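Local coordinates for CRISPR/cas2 protein (Pyrococcus horikoshii OT3, PDB 6K2E) that probably serves in CRISPR immunity as a small dimeric Cas2 protein that binds nucleic acid, at residues V8-N13 / R19-L24; M4-V9 / T26-R31; M50-I55 / V62-F67. All coordinates share one frame; numbering follows the deposited sequence.

Contact 1: residues V8-N13 / R19-L24; sequences VVYDVN and RVHKLL
V8 begins the contact by meeting L24 of helix 17-27 tip to tip. Its CG1, set opposite the backbone N (chi1 167°), lies 3.8 Å from CD2 of L24, and CD1 of the same leucine is as close, so one methyl rests against both ends of the fork. Two residues on, Y10 points the same way and offers a ring face. CG1 of V20 sits over that face as a CH-pi contact, 3.8 Å from the centroid and 20° off the normal. The methyl is displaced toward the rim and comes nearest to CG of Y10, at 3.6 Å. L24 approaches the ring more obliquely, its CD1 3.7 Å from CD2 of Y10. At the far end of the tyrosine, OH packs near the plane of the H21 imidazole, at its edge, with CD2 of H21 3.8 Å away. With an alanine in place of Y10, V20 would probably lose the surface under its methyl and a gap would open beside L24 and H21. Past the strand's end, V12 takes up the other branch of V20, CG1 of V12 lying 3.8 Å from CG2 of V20. V20 thus divides its methyls between Y10 and V12, while its own side chain also touches I55 of helix 42-55. Strand and helix axes run nearly antiparallel, at 165° and 10.2 Å apart, as expected where a chain leaves a strand and turns back over the sheet. This is the first beta-alpha unit of the ferredoxin-like fold known from Cas2 proteins.

Contact 2: residues M4-V9 / T26-R31; sequences MYVIVV and TYLFWR
Backbones stay well apart where V6 lies across from L28, their CA atoms 8.6 Å from each other, the nearest such pair between 4-9 and 26-31, the latter leaving a weakly bonded helical turn for a short strand. The gap is bridged by side chains alone, and L28 does the reaching. Its chi1 (-67°) puts CG opposite the carbonyl carbon, and with chi2 near 168° both terminal methyls meet the valines. CD2 of L28 approaches CG2 of V6 to 3.7 Å. CD1 lies beside that same valine methyl and also 3.9 Å from CG2 of V8, so it settles between V6 and V8, alternate residues of the strand. Leucine and valines cross at about a right angle, a fork laid across a row of branches. V8 contributes here the methyl that it does not give to L24. Polar links run round this apolar patch rather than through it: E37 accepts Y5 OH from one segment and forms a salt bridge with NE of R31 from the other. Strand 35-41 intervenes in the sheet, pairing its backbone with V6 and V8, and its F36 and L40 also touch L28. With L48 of helix 42-55 against it as well, L28 is wedged between the sheet and helix 42-55, in the link that follows helix 17-27.

Contact 3: residues M50-I55 / V62-F67; sequences MRLKRI and VLIYIF
L52 meets V62 and I64 through aliphatic branches alone, so this contact has no flat group to present a face or an edge. The rings of the 62-67 segment, Y65 and F67, belong to the opposite side of the sheet, where F67 meets F67 of the second subunit with the planes about 15° apart, and Y65 OH hydrogen-bonds E37 of that subunit. On the helical side, L52 is the one residue of 50-55 that touches 62-67. CG stands opposite the carbonyl carbon (chi1 -81°), and both prongs of the fork reach the strand, sharing V62 between them. CD2 lies 4.1 Å from CG2 of V62, while CD1 is just as near to the valine's other methyl, CG1. Leucine and valine cross at about a right angle, yet each methyl of one fork has a methyl of the other beside it. I64 behaves differently: it reaches toward L52 tip to tip, and its CD1 stops 4.1 Å from CD1 of the leucine. One prong of L52 therefore touches both strand residues, and the other only V62. I64 also packs on L45, about two turns earlier in the same helix, whereas V62 leans on V8 and Y10 of the adjacent strand. Chemically, the join between helix 42-55 and strand 61-67 rests here on dispersion and the exclusion of water. The 107 Å² buried here comes from L52, V62 and I64, whose side chains carry no polar atom; with no directional bond between these segments, the fit of the branches is probably what sets this part of the helix on the strand.

How the contacts relate
The contacts lie close together, with centres 9 to 11 Å apart, around one antiparallel sheet. Contacts 1 and 2 both start from strand 3-11 and share V8 and V9; contact 1 takes it to the body of helix 17-27, and contact 2 brings in L28, in the link between that helix and strand 29-32. Contact 3 comes later in the chain, pairing helix 42-55 with strand 61-67, the neighbour of strand 3-11. V9 O and L63 N, 2.6 Å apart, probably hydrogen-bond across these two strands. Contacts 1 and 3 lay helices 17-27 and 42-55 on one face of the ferredoxin-like sheet, with L28 of contact 2 packed on the same face, while the edge strand 61-67 continues the sheet into the second subunit.

Contact 1: residues V8-N13 / R19-L24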
loop_
_atom_site.group_PDB
_atom_site.type_symbol
_atom_site.label_atom_id
_atom_site.label_comp_id
_atom_site.label_asym_id
_atom_site.label_seq_id
_atom_site.Cartn_x
_atom_site.Cartn_y
_atom_site.Cartn_z
ATOM N N VAL A 8 -2.316 -5.029 -1.585
ATOM C CA VAL A 8 -3.613 -4.686 -1.002
ATOM C C VAL A 8 -3.391 -3.921 0.295
ATOM O O VAL A 8 -2.711 -4.413 1.202
ATOM C CB VAL A 8 -4.486 -5.927 -0.759
ATOM C CG1 VAL A 8 -5.656 -5.590 0.125
ATOM C CG2 VAL A 8 -4.971 -6.485 -2.085
ATOM N N VAL A 9 -3.934 -2.708 0.369
ATOM C CA VAL A 9 -3.951 -1.920 1.597
ATOM C C VAL A 9 -5.405 -1.695 1.974
ATOM O O VAL A 9 -6.168 -1.138 1.174
ATOM C CB VAL A 9 -3.224 -0.576 1.433
ATOM C CG1 VAL A 9 -2.912 -0.007 2.767
ATOM C CG2 VAL A 9 -1.949 -0.725 0.601
ATOM N N TYR A 10 -5.803 -2.140 3.171
ATOM C CA TYR A 10 -7.182 -1.932 3.608
ATOM C C TYR A 10 -7.268 -0.907 4.724
ATOM O O TYR A 10 -6.336 -0.704 5.498
ATOM C CB TYR A 10 -7.889 -3.217 4.072
ATOM C CG TYR A 10 -7.371 -3.856 5.340
ATOM C CD1 TYR A 10 -7.952 -3.600 6.572
ATOM C CD2 TYR A 10 -6.326 -4.746 5.291
ATOM C CE1 TYR A 10 -7.466 -4.202 7.721
ATOM C CE2 TYR A 10 -5.861 -5.354 6.407
ATOM C CZ TYR A 10 -6.417 -5.082 7.622
ATOM O OH TYR A 10 -5.909 -5.713 8.736
ATOM N N ASP A 11 -8.404 -0.252 4.772
ATOM C CA ASP A 11 -8.733 0.684 5.829
ATOM C C ASP A 11 -10.215 0.457 6.120
ATOM O O ASP A 11 -11.078 0.895 5.357
ATOM C CB ASP A 11 -8.416 2.096 5.406
ATOM C CG ASP A 11 -8.713 3.085 6.479
ATOM O OD1 ASP A 11 -7.944 3.118 7.463
ATOM O OD2 ASP A 11 -9.722 3.817 6.336
ATOM N N VAL A 12 -10.497 -0.377 7.120
ATOM C CA VAL A 12 -11.856 -0.760 7.471
ATOM C C VAL A 12 -12.057 -0.481 8.951
ATOM O O VAL A 12 -11.099 -0.368 9.721
ATOM C CB VAL A 12 -12.209 -2.231 7.126
ATOM C CG1 VAL A 12 -11.873 -2.548 5.677
ATOM C CG2 VAL A 12 -11.559 -3.217 8.067
ATOM N N ASN A 13 -13.331 -0.354 9.334
ATOM C CA ASN A 13 -13.727 -0.171 10.728
ATOM C C ASN A 13 -13.275 -1.350 11.599
ATOM O O ASN A 13 -13.096 -2.474 11.121
ATOM C CB ASN A 13 -15.248 -0.019 10.787
ATOM C CG ASN A 13 -15.752 0.349 12.157
ATOM O OD1 ASN A 13 -16.130 -0.523 12.957
ATOM N ND2 ASN A 13 -15.742 1.640 12.448
ATOM N N ARG A 19 -12.443 -9.810 9.825
ATOM C CA ARG A 19 -12.990 -10.478 8.662
ATOM C C ARG A 19 -12.218 -10.113 7.405
ATOM O O ARG A 19 -11.938 -10.997 6.590
ATOM C CB ARG A 19 -14.456 -10.085 8.476
ATOM C CG ARG A 19 -15.369 -10.401 9.632
ATOM C CD ARG A 19 -16.779 -9.872 9.379
ATOM N NE ARG A 19 -17.391 -10.599 8.273
ATOM C CZ ARG A 19 -18.355 -10.118 7.489
ATOM N NH1 ARG A 19 -18.846 -8.887 7.688
ATOM N NH2 ARG A 19 -18.831 -10.880 6.506
ATOM N N VAL A 20 -11.729 -8.872 7.316
ATOM C CA VAL A 20 -10.928 -8.467 6.165
ATOM C C VAL A 20 -9.551 -9.122 6.217
ATOM O O VAL A 20 -9.058 -9.630 5.204
ATOM C CB VAL A 20 -10.840 -6.924 6.093
ATOM C CG1 VAL A 20 -9.794 -6.463 5.099
ATOM C CG2 VAL A 20 -12.157 -6.340 5.679
ATOM N N HIS A 21 -8.955 -9.211 7.409
ATOM C CA HIS A 21 -7.611 -9.774 7.543
ATOM C C HIS A 21 -7.583 -11.284 7.305
ATOM O O HIS A 21 -6.672 -11.785 6.632
ATOM C CB HIS A 21 -7.043 -9.440 8.925
ATOM C CG HIS A 21 -5.622 -9.877 9.130
ATOM N ND1 HIS A 21 -5.288 -11.111 9.661
ATOM C CD2 HIS A 21 -4.450 -9.236 8.895
ATOM C CE1 HIS A 21 -3.972 -11.216 9.727
ATOM N NE2 HIS A 21 -3.439 -10.095 9.263
ATOM N N LYS A 22 -8.587 -12.018 7.809
ATOM C CA LYS A 22 -8.621 -13.470 7.620
ATOM C C LYS A 22 -8.875 -13.823 6.162
ATOM O O LYS A 22 -8.245 -14.743 5.617
ATOM C CB LYS A 22 -9.696 -14.105 8.513
ATOM C CG LYS A 22 -9.282 -14.282 9.971
ATOM C CD LYS A 22 -10.241 -15.191 10.736
ATOM C CE LYS A 22 -9.832 -15.328 12.211
ATOM N NZ LYS A 22 -8.356 -15.484 12.400
ATOM N N LEU A 23 -9.736 -13.039 5.504
ATOM C CA LEU A 23 -10.028 -13.233 4.092
ATOM C C LEU A 23 -8.799 -12.970 3.228
ATOM O O LEU A 23 -8.485 -13.783 2.338
ATOM C CB LEU A 23 -11.185 -12.321 3.690
ATOM C CG LEU A 23 -11.516 -12.265 2.209
ATOM C CD1 LEU A 23 -11.942 -13.642 1.705
ATOM C CD2 LEU A 23 -12.572 -11.193 1.907
ATOM N N LEU A 24 -8.049 -11.888 3.527
ATOM C CA LEU A 24 -6.837 -11.605 2.768
ATOM C C LEU A 24 -5.717 -12.605 3.043
ATOM O O LEU A 24 -4.838 -12.758 2.190
ATOM C CB LEU A 24 -6.351 -10.196 3.058
ATOM C CG LEU A 24 -7.142 -9.063 2.413
ATOM C CD1 LEU A 24 -6.831 -7.697 3.039
ATOM C CD2 LEU A 24 -6.901 -9.046 0.917
#

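Contact 2: residues M4-V9 / T26-R31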
loop_
_atom_site.group_PDB
_atom_site.type_symbol
_atom_site.label_atom_id
_atom_site.label_comp_id
_atom_site.label_asym_id
_atom_site.label_seq_id
_atom_site.Cartn_x
_atom_site.Cartn_y
_atom_site.Cartn_z
ATOM N N MET A 4 -1.227 -12.118 -12.316
ATOM C CA MET A 4 -0.926 -10.756 -11.903
ATOM C C MET A 4 -0.315 -10.777 -10.512
ATOM O O MET A 4 -0.394 -11.775 -9.795
ATOM C CB MET A 4 -2.167 -9.849 -11.885
ATOM C CG MET A 4 -2.623 -9.328 -13.247
ATOM S SD MET A 4 -3.858 -10.370 -13.992
ATOM C CE MET A 4 -4.944 -10.556 -12.575
ATOM N N TYR A 5 0.350 -9.683 -10.157
ATOM C CA TYR A 5 0.778 -9.444 -8.783
ATOM C C TYR A 5 -0.061 -8.324 -8.173
ATOM O O TYR A 5 -0.343 -7.327 -8.841
ATOM C CB TYR A 5 2.271 -9.091 -8.728
ATOM C CG TYR A 5 2.885 -9.296 -7.368
ATOM C CD1 TYR A 5 2.957 -8.253 -6.435
ATOM C CD2 TYR A 5 3.378 -10.528 -7.003
ATOM C CE1 TYR A 5 3.511 -8.457 -5.175
ATOM C CE2 TYR A 5 3.944 -10.733 -5.752
ATOM C CZ TYR A 5 3.997 -9.709 -4.848
ATOM O OH TYR A 5 4.554 -9.956 -3.626
ATOM N N VAL A 6 -0.439 -8.463 -6.895
ATOM C CA VAL A 6 -1.262 -7.439 -6.254
ATOM C C VAL A 6 -0.638 -6.977 -4.945
ATOM O O VAL A 6 0.056 -7.735 -4.265
ATOM C CB VAL A 6 -2.718 -7.896 -6.002
ATOM C CG1 VAL A 6 -3.489 -7.960 -7.303
ATOM C CG2 VAL A 6 -2.751 -9.214 -5.293
ATOM N N ILE A 7 -0.888 -5.710 -4.599
ATOM C CA ILE A 7 -0.589 -5.146 -3.281
ATOM C C ILE A 7 -1.890 -4.568 -2.755
ATOM O O ILE A 7 -2.526 -3.757 -3.436
ATOM C CB ILE A 7 0.489 -4.047 -3.315
ATOM C CG1 ILE A 7 1.814 -4.553 -3.841
ATOM C CG2 ILE A 7 0.739 -3.488 -1.917
ATOM C CD1 ILE A 7 2.807 -3.411 -4.033
ATOM N N VAL A 8 -2.316 -5.029 -1.585
ATOM C CA VAL A 8 -3.613 -4.686 -1.002
ATOM C C VAL A 8 -3.391 -3.921 0.295
ATOM O O VAL A 8 -2.711 -4.413 1.202
ATOM C CB VAL A 8 -4.486 -5.927 -0.759
ATOM C CG1 VAL A 8 -5.656 -5.590 0.125
ATOM C CG2 VAL A 8 -4.971 -6.485 -2.085
ATOM N N VAL A 9 -3.934 -2.708 0.369
ATOM C CA VAL A 9 -3.951 -1.920 1.597
ATOM C C VAL A 9 -5.405 -1.695 1.974
ATOM O O VAL A 9 -6.168 -1.138 1.174
ATOM C CB VAL A 9 -3.224 -0.576 1.433
ATOM C CG1 VAL A 9 -2.912 -0.007 2.767
ATOM C CG2 VAL A 9 -1.949 -0.725 0.601
ATOM N N THR A 26 -6.148 -15.902 3.367
ATOM C CA THR A 26 -6.411 -17.043 2.496
ATOM C C THR A 26 -5.744 -16.883 1.123
ATOM O O THR A 26 -5.235 -17.866 0.575
ATOM C CB THR A 26 -7.924 -17.329 2.390
ATOM O OG1 THR A 26 -8.633 -16.168 1.969
ATOM C CG2 THR A 26 -8.426 -17.725 3.742
ATOM N N TYR A 27 -5.757 -15.672 0.537
ATOM C CA TYR A 27 -5.232 -15.518 -0.818
ATOM C C TYR A 27 -3.806 -15.010 -0.857
ATOM O O TYR A 27 -3.099 -15.314 -1.819
ATOM C CB TYR A 27 -6.086 -14.551 -1.646
ATOM C CG TYR A 27 -7.509 -14.973 -1.883
ATOM C CD1 TYR A 27 -8.473 -14.755 -0.909
ATOM C CD2 TYR A 27 -7.898 -15.582 -3.078
ATOM C CE1 TYR A 27 -9.777 -15.125 -1.098
ATOM C CE2 TYR A 27 -9.218 -15.965 -3.280
ATOM C CZ TYR A 27 -10.148 -15.729 -2.272
ATOM O OH TYR A 27 -11.469 -16.075 -2.393
ATOM N N LEU A 28 -3.368 -14.210 0.119
ATOM C CA LEU A 28 -2.161 -13.407 -0.060
ATOM C C LEU A 28 -1.223 -13.546 1.127
ATOM O O LEU A 28 -1.585 -14.047 2.190
ATOM C CB LEU A 28 -2.518 -11.925 -0.282
ATOM C CG LEU A 28 -3.242 -11.635 -1.607
ATOM C CD1 LEU A 28 -3.838 -10.235 -1.679
ATOM C CD2 LEU A 28 -2.283 -11.880 -2.749
ATOM N N PHE A 29 -0.023 -13.018 0.943
ATOM C CA PHE A 29 1.034 -13.043 1.944
ATOM C C PHE A 29 0.902 -11.793 2.793
ATOM O O PHE A 29 0.876 -10.677 2.273
ATOM C CB PHE A 29 2.405 -13.134 1.249
ATOM C CG PHE A 29 3.591 -12.709 2.098
ATOM C CD1 PHE A 29 4.168 -11.430 1.937
ATOM C CD2 PHE A 29 4.186 -13.600 3.002
ATOM C CE1 PHE A 29 5.281 -11.033 2.699
ATOM C CE2 PHE A 29 5.308 -13.211 3.771
ATOM C CZ PHE A 29 5.850 -11.929 3.620
ATOM N N TRP A 30 0.797 -11.980 4.091
ATOM C CA TRP A 30 0.753 -10.853 5.012
ATOM C C TRP A 30 2.129 -10.212 5.120
ATOM O O TRP A 30 3.072 -10.832 5.627
ATOM C CB TRP A 30 0.266 -11.332 6.369
ATOM C CG TRP A 30 0.034 -10.257 7.301
ATOM C CD1 TRP A 30 -0.267 -8.968 7.002
ATOM C CD2 TRP A 30 0.075 -10.351 8.705
ATOM N NE1 TRP A 30 -0.420 -8.241 8.135
ATOM C CE2 TRP A 30 -0.217 -9.070 9.207
ATOM C CE3 TRP A 30 0.321 -11.397 9.604
ATOM C CZ2 TRP A 30 -0.270 -8.807 10.566
ATOM C CZ3 TRP A 30 0.269 -11.125 10.970
ATOM C CH2 TRP A 30 -0.023 -9.847 11.430
ATOM N N ARG A 31 2.252 -8.985 4.612
ATOM C CA ARG A 31 3.509 -8.249 4.709
ATOM C C ARG A 31 3.669 -7.623 6.085
ATOM O O ARG A 31 4.542 -8.014 6.867
ATOM C CB ARG A 31 3.559 -7.169 3.614
ATOM C CG ARG A 31 4.658 -6.112 3.729
ATOM C CD ARG A 31 6.024 -6.742 3.671
ATOM N NE ARG A 31 6.361 -7.179 2.327
ATOM C CZ ARG A 31 7.455 -7.862 2.027
ATOM N NH1 ARG A 31 8.312 -8.190 2.986
ATOM N NH2 ARG A 31 7.690 -8.203 0.769
#

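Contact 3: residues M50-I55 / V62-F67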
loop_
_atom_site.group_PDB
_atom_site.type_symbol
_atom_site.label_atom_id
_atom_site.label_comp_id
_atom_site.label_asym_id
_atom_site.label_seq_id
_atom_site.Cartn_x
_atom_site.Cartn_y
_atom_site.Cartn_z
ATOM N N MET A 50 -14.846 -9.881 -4.822
ATOM C CA MET A 50 -16.255 -10.125 -4.539
ATOM C C MET A 50 -16.469 -10.418 -3.056
ATOM O O MET A 50 -17.433 -9.937 -2.455
ATOM C CB MET A 50 -16.776 -11.277 -5.407
ATOM C CG MET A 50 -18.267 -11.625 -5.202
ATOM S SD MET A 50 -18.555 -13.029 -4.081
ATOM C CE MET A 50 -20.065 -13.750 -4.736
ATOM N N ARG A 51 -15.592 -11.212 -2.456
ATOM C CA ARG A 51 -15.751 -11.493 -1.040
ATOM C C ARG A 51 -15.409 -10.269 -0.187
ATOM O O ARG A 51 -16.057 -10.042 0.844
ATOM C CB ARG A 51 -14.907 -12.717 -0.670
ATOM C CG ARG A 51 -15.529 -14.026 -1.175
ATOM C CD ARG A 51 -14.586 -15.219 -1.084
ATOM N NE ARG A 51 -14.640 -15.831 0.241
ATOM C CZ ARG A 51 -13.742 -16.697 0.705
ATOM N NH1 ARG A 51 -12.718 -17.069 -0.055
ATOM N NH2 ARG A 51 -13.857 -17.182 1.936
ATOM N N LEU A 52 -14.458 -9.434 -0.638
ATOM C CA LEU A 52 -14.176 -8.174 0.049
ATOM C C LEU A 52 -15.350 -7.221 -0.065
ATOM O O LEU A 52 -15.692 -6.531 0.901
ATOM C CB LEU A 52 -12.934 -7.507 -0.541
ATOM C CG LEU A 52 -11.554 -7.984 -0.083
ATOM C CD1 LEU A 52 -10.465 -7.526 -1.033
ATOM C CD2 LEU A 52 -11.263 -7.517 1.326
ATOM N N LYS A 53 -16.018 -7.224 -1.222
ATOM C CA LYS A 53 -17.115 -6.297 -1.459
ATOM C C LYS A 53 -18.316 -6.615 -0.581
ATOM O O LYS A 53 -19.092 -5.713 -0.237
ATOM C CB LYS A 53 -17.507 -6.327 -2.931
ATOM C CG LYS A 53 -18.043 -5.017 -3.457
ATOM C CD LYS A 53 -18.092 -5.046 -4.963
ATOM C CE LYS A 53 -17.481 -3.777 -5.524
ATOM N NZ LYS A 53 -17.283 -3.895 -6.990
ATOM N N ARG A 54 -18.466 -7.874 -0.182
ATOM C CA ARG A 54 -19.561 -8.256 0.691
ATOM C C ARG A 54 -19.242 -8.017 2.154
ATOM O O ARG A 54 -20.156 -8.064 2.978
ATOM C CB ARG A 54 -19.921 -9.733 0.467
ATOM C CG ARG A 54 -20.294 -10.051 -0.990
ATOM C CD ARG A 54 -21.134 -11.320 -1.191
ATOM N NE ARG A 54 -22.082 -11.558 -0.104
ATOM C CZ ARG A 54 -23.271 -10.968 -0.002
ATOM N NH1 ARG A 54 -23.688 -10.127 -0.943
ATOM N NH2 ARG A 54 -24.062 -11.244 1.029
ATOM N N ILE A 55 -18.002 -7.672 2.481
ATOM C CA ILE A 55 -17.606 -7.381 3.853
ATOM C C ILE A 55 -17.641 -5.889 4.125
ATOM O O ILE A 55 -18.191 -5.452 5.139
ATOM C CB ILE A 55 -16.201 -7.951 4.148
ATOM C CG1 ILE A 55 -16.211 -9.470 4.250
ATOM C CG2 ILE A 55 -15.663 -7.374 5.446
ATOM C CD1 ILE A 55 -14.844 -10.043 4.580
ATOM N N VAL A 62 -10.736 -0.563 0.674
ATOM C CA VAL A 62 -9.653 -1.496 0.355
ATOM C C VAL A 62 -9.017 -1.060 -0.962
ATOM O O VAL A 62 -9.709 -0.958 -1.986
ATOM C CB VAL A 62 -10.115 -2.968 0.252
ATOM C CG1 VAL A 62 -8.911 -3.854 0.084
ATOM C CG2 VAL A 62 -10.925 -3.442 1.466
ATOM N N LEU A 63 -7.716 -0.779 -0.934
ATOM C CA LEU A 63 -6.961 -0.460 -2.146
ATOM C C LEU A 63 -6.308 -1.705 -2.739
ATOM O O LEU A 63 -5.501 -2.357 -2.078
ATOM C CB LEU A 63 -5.865 0.552 -1.844
ATOM C CG LEU A 63 -6.255 1.937 -1.380
ATOM C CD1 LEU A 63 -5.021 2.804 -1.392
ATOM C CD2 LEU A 63 -7.321 2.471 -2.309
ATOM N N ILE A 64 -6.584 -1.992 -4.006
ATOM C CA ILE A 64 -5.981 -3.136 -4.689
ATOM C C ILE A 64 -5.191 -2.615 -5.879
ATOM O O ILE A 64 -5.773 -2.115 -6.848
ATOM C CB ILE A 64 -7.020 -4.173 -5.131
ATOM C CG1 ILE A 64 -7.922 -4.553 -3.943
ATOM C CG2 ILE A 64 -6.298 -5.392 -5.748
ATOM C CD1 ILE A 64 -9.033 -5.505 -4.276
ATOM N N TYR A 65 -3.867 -2.700 -5.788
ATOM C CA TYR A 65 -2.950 -2.306 -6.855
ATOM C C TYR A 65 -2.586 -3.549 -7.673
ATOM O O TYR A 65 -1.923 -4.449 -7.162
ATOM C CB TYR A 65 -1.683 -1.672 -6.261
ATOM C CG TYR A 65 -1.871 -0.302 -5.655
ATOM C CD1 TYR A 65 -1.704 0.855 -6.425
ATOM C CD2 TYR A 65 -2.235 -0.150 -4.317
ATOM C CE1 TYR A 65 -1.880 2.123 -5.881
ATOM C CE2 TYR A 65 -2.427 1.123 -3.766
ATOM C CZ TYR A 65 -2.244 2.243 -4.554
ATOM O OH TYR A 65 -2.432 3.479 -4.008
ATOM N N ILE A 66 -2.965 -3.582 -8.943
ATOM C CA ILE A 66 -2.787 -4.764 -9.792
ATOM C C ILE A 66 -1.634 -4.531 -10.773
ATOM O O ILE A 66 -1.692 -3.607 -11.595
ATOM C CB ILE A 66 -4.082 -5.103 -10.546
ATOM C CG1 ILE A 66 -5.252 -5.216 -9.556
ATOM C CG2 ILE A 66 -3.903 -6.386 -11.316
ATOM C CD1 ILE A 66 -6.434 -4.351 -9.877
ATOM N N PHE A 67 -0.608 -5.398 -10.725
ATOM C CA PHE A 67 0.627 -5.302 -11.513
ATOM C C PHE A 67 0.761 -6.480 -12.478
ATOM O O PHE A 67 0.274 -7.583 -12.190
ATOM C CB PHE A 67 1.878 -5.273 -10.617
ATOM C CG PHE A 67 1.832 -4.223 -9.573
ATOM C CD1 PHE A 67 1.311 -4.498 -8.303
ATOM C CD2 PHE A 67 2.290 -2.952 -9.849
ATOM C CE1 PHE A 67 1.245 -3.519 -7.339
ATOM C CE2 PHE A 67 2.207 -1.961 -8.889
ATOM C CZ PHE A 67 1.704 -2.253 -7.624
#